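Local coordinates for protein alpha-glucosidase (PDB 5XFM) that hydrolyses glycosidic bonds as a bifunctional family 97 glycoside hydrolase with beta-L-arabinopyranosidase and alpha-galactosidase activities, at residues Q27-V32 against C39-Y44; M49-P54 against G145-E150; F462-C467 against T507-D512; G491-K496 against N528-P533. The protein carries 1 engineered substitution. One frame throughout, in Å; residues are numbered along the deposited sequence.

Interaction 1 of 4, residues Q27-V32 against C39-Y44; sequences QLAVFV and CYSVSY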
# COMPACT_ATOMS: atom_id res chain seq x y z
N GLN A 27 14.72 17.43 -12.06
CA GLN A 27 14.85 18.84 -11.68
C GLN A 27 13.50 19.43 -11.27
O GLN A 27 12.48 19.20 -11.91
CB GLN A 27 15.49 19.65 -12.81
CG GLN A 27 16.89 19.18 -13.17
CD GLN A 27 17.60 20.08 -14.16
OE1 GLN A 27 17.20 21.22 -14.38
NE2 GLN A 27 18.67 19.57 -14.76
N LEU A 28 13.51 20.19 -10.18
CA LEU A 28 12.31 20.85 -9.68
C LEU A 28 12.56 22.35 -9.62
O LEU A 28 13.56 22.80 -9.06
CB LEU A 28 11.94 20.30 -8.29
CG LEU A 28 10.68 20.87 -7.62
CD1 LEU A 28 9.97 19.78 -6.86
CD2 LEU A 28 10.98 22.03 -6.69
N ALA A 29 11.64 23.13 -10.17
CA ALA A 29 11.80 24.58 -10.20
C ALA A 29 10.69 25.27 -9.42
O ALA A 29 9.54 24.83 -9.45
CB ALA A 29 11.83 25.08 -11.62
N VAL A 30 11.03 26.35 -8.73
CA VAL A 30 10.07 27.04 -7.89
C VAL A 30 9.76 28.45 -8.39
O VAL A 30 10.66 29.22 -8.71
CB VAL A 30 10.58 27.12 -6.42
CG1 VAL A 30 9.55 27.79 -5.53
CG2 VAL A 30 10.89 25.73 -5.89
N PHE A 31 8.47 28.75 -8.46
CA PHE A 31 7.98 30.03 -8.94
C PHE A 31 7.10 30.69 -7.89
O PHE A 31 5.94 30.34 -7.73
CB PHE A 31 7.17 29.87 -10.24
CG PHE A 31 7.88 29.11 -11.33
CD1 PHE A 31 7.88 27.73 -11.35
CD2 PHE A 31 8.51 29.80 -12.36
CE1 PHE A 31 8.52 27.04 -12.37
CE2 PHE A 31 9.15 29.11 -13.39
CZ PHE A 31 9.16 27.73 -13.39
N VAL A 32 7.66 31.68 -7.19
CA VAL A 32 6.92 32.38 -6.14
C VAL A 32 6.87 33.89 -6.38
O VAL A 32 5.80 34.49 -6.35
CB VAL A 32 7.55 32.12 -4.76
CG1 VAL A 32 6.81 32.90 -3.67
CG2 VAL A 32 7.56 30.63 -4.47
N CYS A 39 3.91 28.34 -7.30
CA CYS A 39 3.87 27.06 -7.98
C CYS A 39 5.25 26.44 -8.14
O CYS A 39 6.26 27.07 -7.86
CB CYS A 39 3.19 27.23 -9.35
SG CYS A 39 3.90 28.53 -10.38
N TYR A 40 5.27 25.18 -8.57
CA TYR A 40 6.51 24.48 -8.87
C TYR A 40 6.33 23.72 -10.17
O TYR A 40 5.20 23.56 -10.64
CB TYR A 40 6.88 23.52 -7.73
CG TYR A 40 5.96 22.32 -7.63
CD1 TYR A 40 4.71 22.44 -7.05
CD2 TYR A 40 6.35 21.07 -8.10
CE1 TYR A 40 3.86 21.36 -6.94
CE2 TYR A 40 5.51 19.98 -8.00
CZ TYR A 40 4.26 20.14 -7.42
OH TYR A 40 3.41 19.06 -7.32
N SER A 41 7.42 23.28 -10.78
CA SER A 41 7.34 22.42 -11.95
C SER A 41 8.43 21.36 -11.90
O SER A 41 9.45 21.54 -11.23
CB SER A 41 7.45 23.23 -13.25
OG SER A 41 8.75 23.75 -13.40
N VAL A 42 8.20 20.24 -12.57
CA VAL A 42 9.12 19.12 -12.53
C VAL A 42 9.51 18.61 -13.91
O VAL A 42 8.65 18.38 -14.76
CB VAL A 42 8.53 17.94 -11.71
CG1 VAL A 42 9.46 16.73 -11.75
CG2 VAL A 42 8.26 18.38 -10.28
N SER A 43 10.80 18.42 -14.11
CA SER A 43 11.31 17.86 -15.35
C SER A 43 12.18 16.64 -15.09
O SER A 43 12.79 16.52 -14.02
CB SER A 43 12.08 18.92 -16.13
OG SER A 43 13.42 19.01 -15.68
N TYR A 44 12.25 15.73 -16.06
CA TYR A 44 13.13 14.57 -15.98
C TYR A 44 13.81 14.36 -17.32
O TYR A 44 13.13 14.23 -18.34
CB TYR A 44 12.37 13.31 -15.57
CG TYR A 44 13.29 12.17 -15.19
CD1 TYR A 44 13.75 11.27 -16.15
CD2 TYR A 44 13.73 12.02 -13.88
CE1 TYR A 44 14.60 10.24 -15.81
CE2 TYR A 44 14.58 11.00 -13.54
CZ TYR A 44 15.02 10.11 -14.50
OH TYR A 44 15.87 9.09 -14.13

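Interaction 2 of 4, residues M49-P54 against G145-E150; sequences MLEKSP and GFRFPE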
# COMPACT_ATOMS: atom_id res chain seq x y z
N MET A 49 7.57 16.88 -16.89
CA MET A 49 6.82 15.78 -16.29
C MET A 49 5.66 16.33 -15.49
O MET A 49 4.54 15.80 -15.52
CB MET A 49 7.74 14.93 -15.42
CG MET A 49 8.96 14.43 -16.16
SD MET A 49 8.51 13.35 -17.53
CE MET A 49 8.11 11.85 -16.63
N LEU A 50 5.92 17.41 -14.75
CA LEU A 50 4.84 18.19 -14.16
C LEU A 50 4.99 19.62 -14.62
O LEU A 50 6.07 20.19 -14.53
CB LEU A 50 4.88 18.14 -12.63
CG LEU A 50 4.30 16.93 -11.90
CD1 LEU A 50 5.30 15.79 -11.90
CD2 LEU A 50 3.92 17.32 -10.47
N GLU A 51 3.92 20.18 -15.16
CA GLU A 51 3.93 21.60 -15.46
C GLU A 51 3.68 22.39 -14.18
O GLU A 51 3.61 21.82 -13.09
CB GLU A 51 2.91 21.94 -16.55
CG GLU A 51 3.21 21.19 -17.84
CD GLU A 51 2.30 21.58 -18.97
OE1 GLU A 51 1.08 21.64 -18.76
OE2 GLU A 51 2.83 21.88 -20.06
N LYS A 52 3.58 23.70 -14.32
CA LYS A 52 3.42 24.57 -13.18
C LYS A 52 2.23 24.16 -12.32
O LYS A 52 1.07 24.23 -12.73
CB LYS A 52 3.29 26.00 -13.68
CG LYS A 52 4.62 26.50 -14.26
CD LYS A 52 4.50 27.88 -14.83
CE LYS A 52 4.10 28.85 -13.77
NZ LYS A 52 4.73 30.18 -14.00
N SER A 53 2.56 23.70 -11.12
CA SER A 53 1.60 23.09 -10.20
C SER A 53 1.49 23.91 -8.93
O SER A 53 2.51 24.31 -8.37
CB SER A 53 2.02 21.66 -9.86
OG SER A 53 2.14 20.86 -11.03
N PRO A 54 0.27 24.15 -8.46
CA PRO A 54 0.04 25.10 -7.37
C PRO A 54 0.62 24.65 -6.02
O PRO A 54 0.70 23.45 -5.74
CB PRO A 54 -1.49 25.20 -7.29
CG PRO A 54 -1.99 24.61 -8.57
CD PRO A 54 -0.99 23.59 -8.97
N GLY A 145 -1.10 21.25 -5.54
CA GLY A 145 -1.59 20.62 -6.75
C GLY A 145 -0.55 19.92 -7.60
O GLY A 145 0.65 19.98 -7.32
N PHE A 146 -1.03 19.21 -8.61
CA PHE A 146 -0.21 18.50 -9.58
C PHE A 146 -0.82 18.69 -10.97
O PHE A 146 -1.93 18.22 -11.25
CB PHE A 146 -0.12 17.02 -9.22
CG PHE A 146 0.22 16.77 -7.77
CD1 PHE A 146 -0.78 16.68 -6.82
CD2 PHE A 146 1.54 16.67 -7.36
CE1 PHE A 146 -0.47 16.47 -5.49
CE2 PHE A 146 1.85 16.46 -6.03
CZ PHE A 146 0.84 16.36 -5.10
N ARG A 147 -0.10 19.41 -11.83
CA ARG A 147 -0.55 19.70 -13.18
C ARG A 147 0.30 18.92 -14.18
O ARG A 147 1.52 18.86 -14.05
CB ARG A 147 -0.48 21.19 -13.47
CG ARG A 147 -1.12 21.59 -14.78
CD ARG A 147 -0.98 23.08 -15.08
NE ARG A 147 -1.47 23.96 -14.02
CZ ARG A 147 -2.67 24.53 -14.03
NH1 ARG A 147 -3.51 24.26 -15.02
NH2 ARG A 147 -3.05 25.34 -13.05
N PHE A 148 -0.34 18.28 -15.15
CA PHE A 148 0.37 17.39 -16.07
C PHE A 148 0.37 17.86 -17.52
O PHE A 148 -0.50 18.62 -17.92
CB PHE A 148 -0.22 15.97 -15.99
CG PHE A 148 -0.05 15.33 -14.65
CD1 PHE A 148 1.11 14.63 -14.35
CD2 PHE A 148 -1.04 15.44 -13.69
CE1 PHE A 148 1.27 14.04 -13.11
CE2 PHE A 148 -0.88 14.85 -12.45
CZ PHE A 148 0.27 14.15 -12.16
N PRO A 149 1.38 17.42 -18.30
CA PRO A 149 1.35 17.71 -19.74
C PRO A 149 0.09 17.17 -20.39
O PRO A 149 -0.42 16.12 -20.01
CB PRO A 149 2.59 17.00 -20.27
CG PRO A 149 3.50 16.93 -19.10
CD PRO A 149 2.62 16.75 -17.90
N GLU A 150 -0.38 17.90 -21.39
CA GLU A 150 -1.61 17.64 -22.13
C GLU A 150 -1.83 16.17 -22.51
O GLU A 150 -2.95 15.66 -22.43
CB GLU A 150 -1.62 18.53 -23.37
CG GLU A 150 -2.27 19.87 -23.06
CD GLU A 150 -2.28 20.82 -24.23
OE1 GLU A 150 -2.30 20.35 -25.39
OE2 GLU A 150 -2.23 22.05 -24.00
O HOH W 1 0.86 20.42 -21.91

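Interaction 3 of 4, residues F462-C467 against T507-D512; sequences FNQHFC and TRRTTD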
# COMPACT_ATOMS: atom_id res chain seq x y z
N PHE A 462 -16.67 -13.21 -3.88
CA PHE A 462 -17.99 -12.60 -3.91
C PHE A 462 -18.58 -12.54 -5.32
O PHE A 462 -19.78 -12.75 -5.50
CB PHE A 462 -17.96 -11.19 -3.33
CG PHE A 462 -17.53 -11.13 -1.89
CD1 PHE A 462 -17.75 -12.20 -1.04
CD2 PHE A 462 -16.93 -9.99 -1.38
CE1 PHE A 462 -17.36 -12.14 0.28
CE2 PHE A 462 -16.54 -9.92 -0.06
CZ PHE A 462 -16.75 -11.00 0.77
N ASN A 463 -17.74 -12.28 -6.31
CA ASN A 463 -18.23 -11.89 -7.63
C ASN A 463 -17.31 -12.37 -8.75
O ASN A 463 -16.10 -12.13 -8.72
CB ASN A 463 -18.40 -10.36 -7.67
CG ASN A 463 -19.05 -9.85 -8.97
OD1 ASN A 463 -19.02 -10.50 -10.01
ND2 ASN A 463 -19.63 -8.66 -8.89
N GLN A 464 -17.90 -13.03 -9.74
CA GLN A 464 -17.19 -13.57 -10.89
C GLN A 464 -16.43 -12.49 -11.66
O GLN A 464 -15.40 -12.76 -12.28
CB GLN A 464 -18.17 -14.26 -11.84
CG GLN A 464 -17.51 -14.95 -13.03
CD GLN A 464 -16.58 -16.06 -12.59
OE1 GLN A 464 -16.89 -16.82 -11.68
NE2 GLN A 464 -15.43 -16.14 -13.24
N HIS A 465 -16.97 -11.27 -11.63
CA HIS A 465 -16.34 -10.13 -12.28
C HIS A 465 -14.89 -9.99 -11.83
O HIS A 465 -13.99 -9.87 -12.66
CB HIS A 465 -17.12 -8.84 -11.97
CG HIS A 465 -16.42 -7.59 -12.43
ND1 HIS A 465 -16.32 -7.22 -13.75
CD2 HIS A 465 -15.78 -6.62 -11.72
CE1 HIS A 465 -15.66 -6.08 -13.85
NE2 HIS A 465 -15.32 -5.69 -12.63
N PHE A 466 -14.67 -10.07 -10.52
CA PHE A 466 -13.33 -9.87 -9.98
C PHE A 466 -12.42 -11.07 -10.22
O PHE A 466 -11.19 -10.95 -10.16
CB PHE A 466 -13.41 -9.52 -8.49
CG PHE A 466 -14.04 -8.19 -8.23
CD1 PHE A 466 -13.41 -7.02 -8.64
CD2 PHE A 466 -15.26 -8.10 -7.59
CE1 PHE A 466 -13.99 -5.78 -8.41
CE2 PHE A 466 -15.85 -6.87 -7.36
CZ PHE A 466 -15.21 -5.71 -7.76
N CYS A 467 -13.00 -12.24 -10.49
CA CYS A 467 -12.23 -13.36 -11.01
C CYS A 467 -11.76 -13.08 -12.43
O CYS A 467 -10.63 -13.41 -12.80
CB CYS A 467 -13.04 -14.66 -10.99
SG CYS A 467 -13.21 -15.44 -9.38
N THR A 507 -15.49 -18.92 -10.30
CA THR A 507 -14.52 -19.75 -11.00
C THR A 507 -13.23 -18.98 -11.25
O THR A 507 -13.25 -17.94 -11.93
CB THR A 507 -15.09 -20.25 -12.35
OG1 THR A 507 -16.29 -21.00 -12.11
CG2 THR A 507 -14.09 -21.15 -13.07
N ARG A 508 -12.12 -19.46 -10.70
CA ARG A 508 -10.82 -18.88 -10.97
C ARG A 508 -10.50 -18.92 -12.46
O ARG A 508 -10.72 -19.95 -13.11
CB ARG A 508 -9.72 -19.59 -10.19
CG ARG A 508 -8.31 -19.12 -10.56
CD ARG A 508 -7.25 -19.67 -9.62
NE ARG A 508 -7.40 -21.09 -9.32
CZ ARG A 508 -6.49 -22.02 -9.59
NH1 ARG A 508 -5.36 -21.67 -10.18
NH2 ARG A 508 -6.70 -23.29 -9.26
N ARG A 509 -10.00 -17.81 -13.00
CA ARG A 509 -9.69 -17.70 -14.42
C ARG A 509 -8.21 -17.82 -14.72
O ARG A 509 -7.81 -17.94 -15.88
CB ARG A 509 -10.20 -16.37 -14.97
CG ARG A 509 -11.70 -16.20 -14.83
CD ARG A 509 -12.42 -17.32 -15.54
NE ARG A 509 -13.82 -16.98 -15.77
CZ ARG A 509 -14.78 -17.86 -16.02
NH1 ARG A 509 -14.51 -19.16 -16.06
NH2 ARG A 509 -16.02 -17.44 -16.22
N THR A 510 -7.40 -17.80 -13.67
CA THR A 510 -5.95 -17.84 -13.80
C THR A 510 -5.38 -19.20 -13.43
O THR A 510 -6.06 -20.03 -12.83
CB THR A 510 -5.30 -16.77 -12.91
OG1 THR A 510 -5.83 -16.88 -11.58
CG2 THR A 510 -5.58 -15.38 -13.45
N THR A 511 -4.13 -19.44 -13.81
CA THR A 511 -3.49 -20.74 -13.58
C THR A 511 -2.85 -20.86 -12.19
O THR A 511 -2.67 -19.87 -11.48
CB THR A 511 -2.44 -21.02 -14.65
OG1 THR A 511 -1.37 -20.07 -14.53
CG2 THR A 511 -3.05 -20.90 -16.03
N ASP A 512 -2.50 -22.09 -11.83
CA ASP A 512 -1.86 -22.35 -10.55
C ASP A 512 -0.53 -21.61 -10.47
O ASP A 512 -0.21 -21.00 -9.44
CB ASP A 512 -1.63 -23.85 -10.34
CG ASP A 512 -2.93 -24.63 -10.24
OD1 ASP A 512 -4.00 -24.00 -10.27
OD2 ASP A 512 -2.87 -25.87 -10.12
O HOH W 2 -9.26 -15.46 -11.76

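Interaction 4 of 4, residues G491-K496 against N528-P533; sequences GCLLNK and NFALAP. Engineered in segment 491-496: Leu493 (natural residue Phe).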
# COMPACT_ATOMS: atom_id res chain seq x y z
N GLY A 491 -4.09 -13.46 -1.26
CA GLY A 491 -3.98 -14.13 -2.54
C GLY A 491 -3.58 -15.60 -2.50
O GLY A 491 -3.57 -16.24 -1.45
N CYS A 492 -3.28 -16.13 -3.69
CA CYS A 492 -2.95 -17.54 -3.91
C CYS A 492 -4.15 -18.44 -3.63
O CYS A 492 -4.22 -19.10 -2.60
CB CYS A 492 -1.76 -17.99 -3.08
SG CYS A 492 -1.11 -19.59 -3.63
N LEU A 493 -5.09 -18.43 -4.56
CA LEU A 493 -6.23 -19.34 -4.52
C LEU A 493 -5.91 -20.55 -5.38
O LEU A 493 -5.82 -20.43 -6.61
CB LEU A 493 -7.51 -18.65 -5.00
CG LEU A 493 -8.13 -17.64 -4.04
CD1 LEU A 493 -8.60 -16.40 -4.77
CD2 LEU A 493 -9.29 -18.28 -3.30
N LEU A 494 -5.72 -21.70 -4.75
CA LEU A 494 -5.38 -22.89 -5.50
C LEU A 494 -6.62 -23.74 -5.76
O LEU A 494 -6.61 -24.64 -6.60
CB LEU A 494 -4.29 -23.69 -4.77
CG LEU A 494 -2.94 -22.97 -4.79
CD1 LEU A 494 -1.86 -23.77 -4.09
CD2 LEU A 494 -2.52 -22.69 -6.22
N ASN A 495 -7.70 -23.42 -5.05
CA ASN A 495 -9.04 -23.91 -5.40
C ASN A 495 -9.43 -23.49 -6.82
O ASN A 495 -9.07 -22.40 -7.26
CB ASN A 495 -10.07 -23.38 -4.40
CG ASN A 495 -10.34 -24.35 -3.26
OD1 ASN A 495 -9.51 -25.20 -2.93
ND2 ASN A 495 -11.50 -24.21 -2.63
N LYS A 496 -10.16 -24.34 -7.53
CA LYS A 496 -10.66 -23.98 -8.85
C LYS A 496 -12.03 -23.34 -8.73
O LYS A 496 -12.42 -22.51 -9.55
CB LYS A 496 -10.75 -25.19 -9.77
CG LYS A 496 -9.43 -25.83 -10.13
CD LYS A 496 -9.67 -27.18 -10.78
CE LYS A 496 -8.37 -27.90 -11.06
NZ LYS A 496 -7.71 -27.31 -12.25
N ASN A 528 -1.71 -14.01 4.94
CA ASN A 528 -2.79 -14.96 5.13
C ASN A 528 -3.31 -15.37 3.76
O ASN A 528 -4.21 -14.74 3.21
CB ASN A 528 -3.90 -14.37 6.00
CG ASN A 528 -3.39 -13.89 7.35
OD1 ASN A 528 -2.90 -14.67 8.17
ND2 ASN A 528 -3.50 -12.59 7.60
N PHE A 529 -2.68 -16.39 3.18
CA PHE A 529 -3.04 -16.89 1.86
C PHE A 529 -4.39 -17.59 1.87
O PHE A 529 -4.87 -18.04 2.91
CB PHE A 529 -1.97 -17.85 1.33
CG PHE A 529 -0.64 -17.19 1.09
CD1 PHE A 529 0.48 -17.59 1.80
CD2 PHE A 529 -0.52 -16.16 0.17
CE1 PHE A 529 1.70 -16.99 1.58
CE2 PHE A 529 0.69 -15.56 -0.05
CZ PHE A 529 1.81 -15.97 0.66
N ALA A 530 -5.01 -17.67 0.69
CA ALA A 530 -6.33 -18.28 0.58
C ALA A 530 -6.26 -19.79 0.31
O ALA A 530 -7.03 -20.32 -0.49
CB ALA A 530 -7.11 -17.59 -0.52
N LEU A 531 -5.36 -20.48 0.99
CA LEU A 531 -5.30 -21.93 0.89
C LEU A 531 -6.39 -22.58 1.74
O LEU A 531 -7.00 -21.92 2.59
CB LEU A 531 -3.92 -22.45 1.32
CG LEU A 531 -2.73 -22.00 0.49
CD1 LEU A 531 -1.44 -22.59 1.02
CD2 LEU A 531 -2.94 -22.36 -0.96
N ALA A 532 -6.65 -23.86 1.50
CA ALA A 532 -7.60 -24.63 2.30
C ALA A 532 -7.09 -26.07 2.45
O ALA A 532 -6.32 -26.54 1.61
CB ALA A 532 -8.97 -24.59 1.68
N PRO A 533 -7.49 -26.76 3.53
CA PRO A 533 -6.97 -28.11 3.79
C PRO A 533 -7.10 -29.08 2.61
O PRO A 533 -6.18 -29.85 2.33
CB PRO A 533 -7.83 -28.59 4.97
CG PRO A 533 -8.29 -27.35 5.64
CD PRO A 533 -8.33 -26.26 4.62
O HOH W 3 -6.84 -22.58 -2.19

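Interaction 1 of 4, residues Q27-V32 against C39-Y44
The sulfur of Cys39 leans on the ring of Phe31 at a slant, with SG of Cys39 5.0 Å from the centroid of the Phe31 ring and 55° off the ring normal. Its nearer touch is to the methylene, Cys39 SG lying 3.5 Å from Phe31 CB. This pair sits at the turn end of an antiparallel beta hairpin, strands 26-31 and 39-44, in the N-terminal domain that belongs to the galactose mutarotase clan. Six backbone hydrogen bonds define the register, two each for Gln27 with Ser43, Ala29 with Ser41 and Phe31 with Cys39; Phe31 N to Cys39 O is 2.8 Å, with 165° at the hydrogen. The side chains of these six residues leave one face of the sheet. Phe31 CG is anti to its carbonyl carbon (chi1 -53°) and beside its backbone N, which starts the ring toward Ser41 on the same face. The ring then presents its edge to Ser41, Phe31 CE1 being 3.5 Å from Ser41 OG, which lies in the ring plane. Lys52 makes a cation-pi contact with the same ring. Leu28, Val30, Tyr40 and Val42 form the other, buried face, where Phe115 packs on Leu28 and Val30. The polar end of Tyr40 reaches beyond the hairpin, its OH bonded to Gly145 O. On this face one methyl meets both neighbours: Leu28 CD1 is 4.0 Å from Tyr40 CD2 and 4.1 Å from Val42 CG2.

Interaction 2 of 4, residues M49-P54 against G145-E150
Arg147 wraps its side chain round the carbonyl oxygen of Lys52. It starts at CB, 3.5 Å from Lys52 O and also against Ser53 OG; CG passes the same oxygen more loosely, and Arg147 CD comes within 3.3 Å of Lys52 O. A bend at chi3 (-54°) then places NE, which donates to that oxygen: Arg147 NE to Lys52 O is 2.9 Å, met nearly along the C=O axis and in the guanidinium plane, although the hydrogen bond is bent, 142° at the hydrogen. Farther out, NH2 forms a salt bridge with Glu228 and NH1 a weak hydrogen bond with Asn230. The two segments belong to antiparallel neighbours, strands 47-59 and 136-147, in a sheet of the N-terminal domain; a classic beta bulge sets both Met49 and Leu50 opposite Val42, where the chain turns a corner. Ser53 OG has two backbone partners, one in each segment, accepting from Arg147 N at 2.8 Å and donating to Glu51 O at 2.7 Å, which relays the backbone of one strand to the other. Beyond it, Gly145 N donates to Pro54 O at 2.8 Å, and the proline ring closes in, Pro54 CD standing 3.8 Å from Gly145 CA. On the buried side Leu50 and Phe146 point the same way, Leu50 CD2 meeting the ring edge 4.0 Å from Phe146 CD2. At the far end a water donates to Glu51 OE2 and accepts from Glu150 N.

Interaction 3 of 4, residues F462-C467 against T507-D512
Gln464 and Thr507 are joined by a pair of hydrogen bonds in which a side-chain amide reads a backbone. Thr507 N donates to Gln464 OE1 at 2.9 Å and Gln464 NE2 donates to Thr507 O at 3.1 Å, each N-H making 161° at its hydrogen; both donors lie in the plane of the carbonyl they meet, on a lone pair. Gln464 CG is anti to the backbone N and the chain bends at chi2 (62°), placing CD for this approach. One more polar link runs through a water, which donates to Cys467 O and accepts from Arg509 N.

Van der Waals contacts fill in beside these bonds. Cys467 CB is 3.4 Å from Thr507 O, and Arg509 CG is 3.6 Å from Cys467 O.

Gln464 NE2 lies over one face of the Arg509 guanidinium, 3.1 Å from Arg509 NE, with the amide and guanidinium planes 58° apart. Both are donors and do not bond each other; Asp468 OD1 accepts from both. Arg508 grips Asp512 OD1 end-on, through NH1 at 2.7 Å and NH2.

Two caps start helices. Asn463 is the N-cap of helix 464-468, its OD1 accepting from His465 N at 2.7 Å, and Thr511 caps helix 512-521. The short helix 464-468 follows helix 458-462, whose Glu458 binds calcium, in the TIM-barrel-clan region of the enzyme. The chemistry implies that Asp468 probably offsets the crowding of donors at Gln464 and Arg509, so that the amide can keep its orientation toward Thr507.

Interaction 4 of 4, residues G491-K496 against N528-P533
Gly491 O is approached by three groups of the 528-533 segment. Ala530 N donates to it at 2.9 Å with 166° at the hydrogen, Phe529 CA makes a CA-H...O contact with Gly491 O at 3.4 Å, and the ring edge of Phe529 brings CD2 to 3.5 Å from Gly491 O. The contact pairs two loops of what is, judging by its clan, a (beta/alpha) barrel of the TIM type: 528-533 leaves strand 526-528 of the parallel sheet, whereas 491-496 leads into strand 497-498. All the touching residues are buried. Cys492 sets its CB 3.9 Å from Phe529 CD2, obliquely to the ring; Met547 of helix 541-549 packs on both residues. Leu493 is an engineered residue; its CD2 touches Ala530 CB at 3.6 Å, and Leu303 of helix 300-304 lies against its side chain. Farther along, Leu494 and Leu531 run side by side in the same direction, Leu494 CD1 meeting Leu531 CD2 at 3.6 Å. The side chain of Leu531 also packs on Phe320 and Met324 of helix 311-324. The loops are thus joined by one direct backbone bond and by apolar contacts, among them Leu493 with Ala530 and Leu494 with Leu531. A water also links Leu494 N, from which it accepts at 2.9 Å, to Ala530 O, to which it donates at 2.8 Å.

How the interactions relate
Interactions 1 and 2 share one sheet of the N-terminal domain: their centres are 9 Å apart, and strands 39-44 and 47-59 are neighbours, bonded through Tyr40 with Ser53 and Val42 with Met49. Regular backbone pairing dominates the partly buried hairpin of interaction 1, while the buried, bulged interaction 2 relies more on side chains. Interactions 3 and 4 lie in the TIM-barrel-clan region, centres 12 Å apart, their segments alternating along the chain and Arg508 bonding to Asn495 O. Interaction 3 is partly buried and polar; interaction 4 is buried and largely apolar. The two groups are remote, interactions 1 and 4 having centres 47 Å apart.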